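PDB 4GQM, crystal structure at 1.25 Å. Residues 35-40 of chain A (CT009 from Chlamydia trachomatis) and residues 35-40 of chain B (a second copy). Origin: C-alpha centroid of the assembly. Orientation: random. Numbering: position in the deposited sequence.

Chain A 35-40: ATSIRL
Chain B 35-40: ATSIRL

The two copies are related by an exact two-fold axis, so each contact between unlike residues occurs twice. In each chain a helix ends at residues 35-36. Ser A37 and Ser B37 then leave helical geometry with positive phi (62/17). Ile A38 (-80/129) and Arg A39 (-57/142) are extended, and Arg A39 is at the N-cap position, right before a helix, which Leu A40 (-53/-43) enters. The directions from CA 36 to CA 39 lie 117° apart. Ser A37 CA and Ser B37 CA are 5.9 Å apart.

Thr A36 has chi1 p (65°). This rotamer lets its OG1 accept a hydrogen bond from Ile A38 N at 3.1 Å. Ser A37 is m (-65°), with CA-to-CB toward chain B. Ile A38 is m, t; its CA-to-CB bond points away, yet its CG1 lies 3.9 Å from Arg B39 NH2. Leu A40 is t, p and makes no contact with the other stretch.

Arg A39 leaves the backbone sideways. Its m, m, t chain (-65°, -74°, 178°; chi4 -169°) brings the guanidinium to the partner's turn. There Arg A39 NH2 donates to Thr B36 O at 2.4 Å, a very short hydrogen bond with a 130° angle. The charged group meets a carbonyl at the helix end. Thr B36 O lies at the guanidinium edge; Ser B37 O sits over one face. The stretches bury 286 Å² together.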

# COMPACT_ATOMS: atom_id res chain seq x y z
N ALA A 35 -1.44 11.81 -13.59
CA ALA A 35 -2.85 11.61 -13.92
C ALA A 35 -3.55 10.72 -12.91
O ALA A 35 -4.75 10.89 -12.64
CB ALA A 35 -2.97 11.01 -15.30
N THR A 36 -2.81 9.77 -12.35
CA THR A 36 -3.40 8.74 -11.52
C THR A 36 -3.11 8.94 -10.04
O THR A 36 -3.75 8.33 -9.21
CB THR A 36 -2.87 7.35 -11.88
OG1 THR A 36 -1.46 7.26 -11.61
CG2 THR A 36 -3.11 7.04 -13.36
N SER A 37 -2.09 9.73 -9.74
CA SER A 37 -1.57 9.88 -8.38
C SER A 37 -1.02 8.57 -7.80
O SER A 37 -0.89 8.45 -6.57
CB SER A 37 -2.64 10.47 -7.46
OG SER A 37 -2.93 11.80 -7.86
N ILE A 38 -0.74 7.59 -8.65
CA ILE A 38 -0.04 6.40 -8.22
C ILE A 38 1.44 6.76 -8.16
O ILE A 38 2.02 7.31 -9.10
CB ILE A 38 -0.21 5.24 -9.22
CG1 ILE A 38 -1.68 4.89 -9.39
CG2 ILE A 38 0.57 4.04 -8.76
CD1 ILE A 38 -1.90 4.02 -10.61
N ARG A 39 2.07 6.47 -7.04
CA ARG A 39 3.47 6.83 -6.90
C ARG A 39 4.35 6.25 -7.98
O ARG A 39 4.22 5.07 -8.38
CB ARG A 39 3.98 6.30 -5.57
CG ARG A 39 3.37 6.91 -4.38
CD ARG A 39 3.88 8.27 -4.18
NE ARG A 39 3.21 8.84 -3.03
CZ ARG A 39 3.28 10.12 -2.70
NH1 ARG A 39 4.00 10.96 -3.45
NH2 ARG A 39 2.64 10.56 -1.64
N LEU A 40 5.33 7.03 -8.41
CA LEU A 40 6.26 6.61 -9.44
C LEU A 40 6.92 5.29 -9.10
O LEU A 40 7.02 4.42 -9.99
CB LEU A 40 7.27 7.74 -9.64
CG LEU A 40 8.31 7.49 -10.70
CD1 LEU A 40 7.68 7.34 -12.05
CD2 LEU A 40 9.29 8.62 -10.73
N ALA B 35 -1.50 17.91 -1.80
CA ALA B 35 -0.11 18.28 -1.56
C ALA B 35 0.80 17.07 -1.48
O ALA B 35 1.98 17.13 -1.87
CB ALA B 35 -0.01 19.09 -0.28
N THR B 36 0.27 15.96 -0.97
CA THR B 36 1.07 14.80 -0.67
C THR B 36 0.87 13.67 -1.66
O THR B 36 1.67 12.75 -1.70
CB THR B 36 0.74 14.22 0.71
OG1 THR B 36 -0.61 13.74 0.74
CG2 THR B 36 0.91 15.29 1.80
N SER B 37 -0.24 13.72 -2.40
CA SER B 37 -0.65 12.62 -3.26
C SER B 37 -0.94 11.32 -2.50
O SER B 37 -0.96 10.24 -3.10
CB SER B 37 0.38 12.37 -4.37
OG SER B 37 0.43 13.49 -5.23
N ILE B 38 -1.14 11.41 -1.19
CA ILE B 38 -1.61 10.28 -0.42
C ILE B 38 -3.11 10.21 -0.63
O ILE B 38 -3.85 11.20 -0.48
CB ILE B 38 -1.35 10.46 1.09
CG1 ILE B 38 0.14 10.64 1.35
CG2 ILE B 38 -1.89 9.29 1.85
CD1 ILE B 38 0.40 11.17 2.75
N ARG B 39 -3.61 9.04 -0.99
CA ARG B 39 -5.03 8.91 -1.25
C ARG B 39 -5.90 9.32 -0.08
O ARG B 39 -5.61 9.00 1.09
CB ARG B 39 -5.34 7.46 -1.55
CG ARG B 39 -4.74 6.93 -2.78
CD ARG B 39 -5.43 7.46 -3.96
NE ARG B 39 -4.77 6.95 -5.15
CZ ARG B 39 -5.02 7.40 -6.37
NH1 ARG B 39 -5.91 8.37 -6.56
NH2 ARG B 39 -4.36 6.89 -7.39
N LEU B 40 -7.01 9.96 -0.39
CA LEU B 40 -7.94 10.42 0.62
C LEU B 40 -8.37 9.29 1.55
O LEU B 40 -8.40 9.50 2.78
CB LEU B 40 -9.13 11.06 -0.09
CG LEU B 40 -10.20 11.62 0.81
CD1 LEU B 40 -9.66 12.73 1.66
CD2 LEU B 40 -11.34 12.13 -0.01